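Local coordinates for non-toxic crystal protein (Bacillus thuringiensis, PDB 2D42) that is a non-toxic crystal protein of unknown function that closely resembles the beta-pore-forming toxins of the aerolysin and epsilon-toxin clan in structure, at residues A[12-17]-A[22-27]; A[28-33]-A[194-199]. All blocks are in the same frame, centred on the assembly; numbering follows the deposited sequence.

Interaction 1. Residues A[12-17]-A[22-27]; sequences YGMQYA and YTYGSS
Tyr24 lies against the C-terminal half of helix 5-19, its ring meeting Gly13 and Met14 and its CB meeting Ala17, where, in this fold resembling the beta-pore-forming toxins, a helix turns back into an antiparallel strand, 23-29. The axes of helix 12-17 and strand 23-27 run at 152° and approach to 7.3 Å. With CG anti to the backbone N (chi1 171°), the Tyr24 ring extends back along the helix. Gly13, which has no side chain, meets the ring obliquely with its backbone, Gly13 C lying 3.7 Å from Tyr24 CD1. Met14 sends CG over one face, 4.0 Å from the Tyr24 ring centroid, a CH-pi contact; the sulfur beyond stands obliquely in a Met-aromatic contact. Ser26 N sits above the opposite face, so the ring is confined from both sides. Ser26 and Gly25 together face Arg180 in a classic beta bulge. Nearer the turn, Ala17 CB packs 3.9 Å from Tyr24 CB. Here Tyr22 N also donates to Ala17 O at 2.8 Å with an N-H...O angle of 155°, joining the last turn of the helix to the residue just before the strand. Tyr16 and Tyr22 touch obliquely through their CE2 atoms; Tyr16 also stacks on His20 and meets the Tyr181 ring. The far end of the Tyr24 ring is held in position by a 2.6 Å hydrogen bond between Tyr24 OH and Ser27 OG, which lies in the ring plane.

Interaction 2. Residues A[28-33]-A[194-199]; sequences YSDDTN and VQRVNI
Arg196 passes its side chain across the carboxylate of Asp30, with NE and CD both near OD2. A salt bridge carries the contact: Arg196 NE donates to Asp30 OD2 at 3.1 Å, and the N-H...O angle of 149° marks a moderately bent bond. OD2 lies at the guanidinium edge, close to that group's plane, whereas NE reaches the oxygen from well above the carboxylate plane. The two planes are turned 31° from each other, and the pairing goes through NE, so it is a monodentate bridge and not a bidentate one. The arginine chain is extended through chi1 and chi2 and then bends at chi3 (-70°), which brings NE to the carboxylate; Arg196 CD follows at 3.8 Å from Asp30 OD2. Arg196 on strand 189-198 and Asp30, just past the end of strand 23-29, reach each other across strand 150-185, with which both strands pair antiparallel in the large mixed sheet; the backbone of Asp30 bonds to Asn176 while the Arg196 side chain rests on Ile178. Asp30 also opens a type I beta turn to Asn33, closed by Asn33 N bonding to Asp30 O at 2.9 Å. Its second carboxylate oxygen is used inside that turn, in an Asx turn: Thr32 N donates to Asp30 OD1 at 3.0 Å in a fairly straight bond, approaching from above the carboxylate plane.

From the N terminus, helix 5-19 leads into interaction 1, which closes a short loop of four residues as strand 23-29 folds back on the helix. The same strand runs on into interaction 2, whose 28-33 segment meets 194-199 only after 160 intervening residues, so this contact closes a very long loop. The two are in series, neither nested nor crossed, with centres about 14 Å apart. They also touch: Tyr16 CZ lies 3.5 Å from Gln195 NE2, and Tyr12 CE2 packs 3.8 Å from Val197 CG1. Helix 5-19 is thereby tied to both strand 23-29 and strand 189-198, two strands that each pair with strand 150-185.

Interaction 1. Residues A[12-17]-A[22-27]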
loop_
_atom_site.group_PDB
_atom_site.type_symbol
_atom_site.label_atom_id
_atom_site.label_comp_id
_atom_site.label_asym_id
_atom_site.label_seq_id
_atom_site.Cartn_x
_atom_site.Cartn_y
_atom_site.Cartn_z
ATOM N N TYR A 12 -7.332 19.230 23.633
ATOM C CA TYR A 12 -7.839 18.661 24.867
ATOM C C TYR A 12 -7.324 19.450 26.076
ATOM O O TYR A 12 -8.082 19.757 26.990
ATOM C CB TYR A 12 -7.398 17.209 25.003
ATOM C CG TYR A 12 -7.731 16.618 26.349
ATOM C CD1 TYR A 12 -8.984 16.063 26.598
ATOM C CD2 TYR A 12 -6.795 16.630 27.386
ATOM C CE1 TYR A 12 -9.297 15.528 27.847
ATOM C CE2 TYR A 12 -7.097 16.101 28.641
ATOM C CZ TYR A 12 -8.347 15.549 28.863
ATOM O OH TYR A 12 -8.643 14.991 30.089
ATOM N N GLY A 13 -6.029 19.756 26.071
ATOM C CA GLY A 13 -5.422 20.490 27.168
ATOM C C GLY A 13 -5.952 21.903 27.318
ATOM O O GLY A 13 -6.147 22.384 28.430
ATOM N N MET A 14 -6.185 22.572 26.197
ATOM C CA MET A 14 -6.699 23.928 26.237
ATOM C C MET A 14 -8.108 23.989 26.814
ATOM O O MET A 14 -8.429 24.909 27.570
ATOM C CB MET A 14 -6.653 24.539 24.841
ATOM C CG MET A 14 -5.237 24.851 24.401
ATOM S SD MET A 14 -5.135 25.578 22.763
ATOM C CE MET A 14 -5.845 27.217 23.085
ATOM N N GLN A 15 -8.942 23.007 26.481
ATOM C CA GLN A 15 -10.309 22.972 26.998
ATOM C C GLN A 15 -10.303 22.557 28.464
ATOM O O GLN A 15 -11.081 23.072 29.268
ATOM C CB GLN A 15 -11.182 22.005 26.180
ATOM C CG GLN A 15 -10.795 20.518 26.258
ATOM C CD GLN A 15 -11.444 19.769 27.427
ATOM O OE1 GLN A 15 -11.177 18.581 27.642
ATOM N NE2 GLN A 15 -12.304 20.458 28.176
ATOM N N TYR A 16 -9.419 21.625 28.804
ATOM C CA TYR A 16 -9.309 21.145 30.173
ATOM C C TYR A 16 -8.891 22.302 31.083
ATOM O O TYR A 16 -9.408 22.453 32.194
ATOM C CB TYR A 16 -8.274 20.028 30.243
ATOM C CG TYR A 16 -8.159 19.361 31.591
ATOM C CD1 TYR A 16 -8.887 18.209 31.886
ATOM C CD2 TYR A 16 -7.294 19.859 32.561
ATOM C CE1 TYR A 16 -8.746 17.566 33.114
ATOM C CE2 TYR A 16 -7.144 19.230 33.785
ATOM C CZ TYR A 16 -7.868 18.082 34.055
ATOM O OH TYR A 16 -7.683 17.439 35.256
ATOM N N ALA A 17 -7.958 23.116 30.593
ATOM C CA ALA A 17 -7.446 24.267 31.332
ATOM C C ALA A 17 -8.557 25.261 31.651
ATOM O O ALA A 17 -8.744 25.658 32.802
ATOM C CB ALA A 17 -6.349 24.956 30.528
ATOM N N TYR A 22 -7.262 26.680 34.951
ATOM C CA TYR A 22 -5.806 26.669 34.874
ATOM C C TYR A 22 -5.374 27.401 33.624
ATOM O O TYR A 22 -6.190 27.732 32.767
ATOM C CB TYR A 22 -5.253 25.253 34.729
ATOM C CG TYR A 22 -5.522 24.283 35.845
ATOM C CD1 TYR A 22 -5.665 24.712 37.161
ATOM C CD2 TYR A 22 -5.540 22.911 35.591
ATOM C CE1 TYR A 22 -5.813 23.795 38.200
ATOM C CE2 TYR A 22 -5.685 21.988 36.620
ATOM C CZ TYR A 22 -5.819 22.438 37.921
ATOM O OH TYR A 22 -5.936 21.525 38.941
ATOM N N THR A 23 -4.074 27.637 33.515
ATOM C CA THR A 23 -3.525 28.252 32.321
ATOM C C THR A 23 -2.789 27.129 31.594
ATOM O O THR A 23 -1.927 26.469 32.180
ATOM C CB THR A 23 -2.528 29.368 32.642
ATOM O OG1 THR A 23 -3.228 30.476 33.227
ATOM C CG2 THR A 23 -1.829 29.827 31.369
ATOM N N TYR A 24 -3.152 26.892 30.334
ATOM C CA TYR A 24 -2.513 25.841 29.545
ATOM C C TYR A 24 -1.083 26.252 29.284
ATOM O O TYR A 24 -0.826 27.321 28.731
ATOM C CB TYR A 24 -3.234 25.639 28.208
ATOM C CG TYR A 24 -2.505 24.718 27.241
ATOM C CD1 TYR A 24 -2.524 23.328 27.406
ATOM C CD2 TYR A 24 -1.800 25.239 26.159
ATOM C CE1 TYR A 24 -1.860 22.482 26.509
ATOM C CE2 TYR A 24 -1.132 24.408 25.258
ATOM C CZ TYR A 24 -1.169 23.033 25.437
ATOM O OH TYR A 24 -0.524 22.229 24.528
ATOM N N GLY A 25 -0.147 25.408 29.692
ATOM C CA GLY A 25 1.247 25.726 29.473
ATOM C C GLY A 25 1.755 25.095 28.189
ATOM O O GLY A 25 2.145 25.792 27.248
ATOM N N SER A 26 1.749 23.769 28.149
ATOM C CA SER A 26 2.222 23.044 26.977
ATOM C C SER A 26 1.812 21.579 27.085
ATOM O O SER A 26 1.249 21.158 28.097
ATOM C CB SER A 26 3.745 23.152 26.890
ATOM O OG SER A 26 4.347 22.570 28.035
ATOM N N SER A 27 2.088 20.812 26.033
ATOM C CA SER A 27 1.771 19.389 26.010
ATOM C C SER A 27 2.659 18.703 24.981
ATOM O O SER A 27 3.094 19.322 24.007
ATOM C CB SER A 27 0.287 19.155 25.675
ATOM O OG SER A 27 -0.049 19.640 24.384
#

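Interaction 2. Residues A[28-33]-A[194-199]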
loop_
_atom_site.group_PDB
_atom_site.type_symbol
_atom_site.label_atom_id
_atom_site.label_comp_id
_atom_site.label_asym_id
_atom_site.label_seq_id
_atom_site.Cartn_x
_atom_site.Cartn_y
_atom_site.Cartn_z
ATOM N N TYR A 28 2.933 17.424 25.211
ATOM C CA TYR A 28 3.783 16.646 24.320
ATOM C C TYR A 28 3.591 15.160 24.593
ATOM O O TYR A 28 2.938 14.778 25.563
ATOM C CB TYR A 28 5.251 17.043 24.530
ATOM C CG TYR A 28 5.640 17.176 25.990
ATOM C CD1 TYR A 28 5.992 16.059 26.748
ATOM C CD2 TYR A 28 5.622 18.420 26.624
ATOM C CE1 TYR A 28 6.316 16.176 28.103
ATOM C CE2 TYR A 28 5.943 18.549 27.979
ATOM C CZ TYR A 28 6.288 17.424 28.709
ATOM O OH TYR A 28 6.606 17.542 30.044
ATOM N N SER A 29 4.152 14.327 23.729
ATOM C CA SER A 29 4.052 12.881 23.885
ATOM C C SER A 29 4.916 12.405 25.058
ATOM O O SER A 29 5.993 12.943 25.300
ATOM C CB SER A 29 4.504 12.184 22.600
ATOM O OG SER A 29 4.499 10.781 22.766
ATOM N N ASP A 30 4.434 11.392 25.770
ATOM C CA ASP A 30 5.142 10.821 26.916
ATOM C C ASP A 30 6.220 9.832 26.475
ATOM O O ASP A 30 5.912 8.743 25.988
ATOM C CB ASP A 30 4.138 10.116 27.826
ATOM C CG ASP A 30 4.795 9.394 28.979
ATOM O OD1 ASP A 30 6.008 9.590 29.201
ATOM O OD2 ASP A 30 4.084 8.636 29.673
ATOM N N ASP A 31 7.482 10.200 26.671
ATOM C CA ASP A 31 8.591 9.346 26.264
ATOM C C ASP A 31 8.590 7.917 26.783
ATOM O O ASP A 31 9.134 7.037 26.126
ATOM C CB ASP A 31 9.922 10.007 26.617
ATOM C CG ASP A 31 10.298 11.100 25.640
ATOM O OD1 ASP A 31 9.450 11.462 24.796
ATOM O OD2 ASP A 31 11.438 11.600 25.717
ATOM N N THR A 32 7.988 7.664 27.939
ATOM C CA THR A 32 7.983 6.300 28.457
ATOM C C THR A 32 6.835 5.439 27.923
ATOM O O THR A 32 6.786 4.235 28.173
ATOM C CB THR A 32 7.936 6.276 29.989
ATOM O OG1 THR A 32 8.915 7.179 30.515
ATOM C CG2 THR A 32 8.251 4.872 30.491
ATOM N N ASN A 33 5.908 6.062 27.207
ATOM C CA ASN A 33 4.773 5.364 26.609
ATOM C C ASN A 33 4.220 6.391 25.633
ATOM O O ASN A 33 3.132 6.929 25.818
ATOM C CB ASN A 33 3.716 5.017 27.657
ATOM C CG ASN A 33 2.669 4.042 27.128
ATOM O OD1 ASN A 33 1.557 3.946 27.659
ATOM N ND2 ASN A 33 3.027 3.304 26.084
ATOM N N VAL A 194 1.072 18.916 36.503
ATOM C CA VAL A 194 1.477 18.076 35.382
ATOM C C VAL A 194 0.542 16.881 35.318
ATOM O O VAL A 194 0.395 16.139 36.290
ATOM C CB VAL A 194 2.916 17.570 35.534
ATOM C CG1 VAL A 194 3.333 16.821 34.282
ATOM C CG2 VAL A 194 3.846 18.734 35.775
ATOM N N GLN A 195 -0.091 16.703 34.166
ATOM C CA GLN A 195 -1.032 15.613 33.973
ATOM C C GLN A 195 -0.591 14.669 32.851
ATOM O O GLN A 195 -0.143 15.120 31.796
ATOM C CB GLN A 195 -2.417 16.208 33.658
ATOM C CG GLN A 195 -3.454 15.227 33.110
ATOM C CD GLN A 195 -4.723 15.915 32.585
ATOM O OE1 GLN A 195 -4.662 16.884 31.822
ATOM N NE2 GLN A 195 -5.879 15.396 32.983
ATOM N N ARG A 196 -0.683 13.362 33.092
ATOM C CA ARG A 196 -0.359 12.381 32.048
ATOM C C ARG A 196 -1.718 11.860 31.602
ATOM O O ARG A 196 -2.466 11.320 32.412
ATOM C CB ARG A 196 0.465 11.201 32.573
ATOM C CG ARG A 196 0.615 10.078 31.540
ATOM C CD ARG A 196 1.243 8.808 32.121
ATOM N NE ARG A 196 2.649 8.997 32.439
ATOM C CZ ARG A 196 3.158 8.931 33.664
ATOM N NH1 ARG A 196 2.373 8.672 34.702
ATOM N NH2 ARG A 196 4.453 9.144 33.852
ATOM N N VAL A 197 -2.039 12.035 30.323
ATOM C CA VAL A 197 -3.328 11.594 29.805
ATOM C C VAL A 197 -3.206 10.469 28.797
ATOM O O VAL A 197 -2.219 10.378 28.063
ATOM C CB VAL A 197 -4.084 12.746 29.114
ATOM C CG1 VAL A 197 -4.314 13.881 30.099
ATOM C CG2 VAL A 197 -3.290 13.239 27.902
ATOM N N ASN A 198 -4.221 9.615 28.765
ATOM C CA ASN A 198 -4.248 8.510 27.828
ATOM C C ASN A 198 -4.786 9.121 26.533
ATOM O O ASN A 198 -5.769 9.870 26.558
ATOM C CB ASN A 198 -5.195 7.425 28.334
ATOM C CG ASN A 198 -5.054 6.123 27.572
ATOM O OD1 ASN A 198 -4.898 6.112 26.348
ATOM N ND2 ASN A 198 -5.127 5.014 28.295
ATOM N N ILE A 199 -4.147 8.820 25.407
ATOM C CA ILE A 199 -4.598 9.374 24.136
ATOM C C ILE A 199 -6.044 8.985 23.813
ATOM O O ILE A 199 -6.737 9.710 23.104
ATOM C CB ILE A 199 -3.670 8.946 22.969
ATOM C CG1 ILE A 199 -3.994 9.770 21.715
ATOM C CG2 ILE A 199 -3.842 7.450 22.670
ATOM C CD1 ILE A 199 -3.778 11.277 21.886
#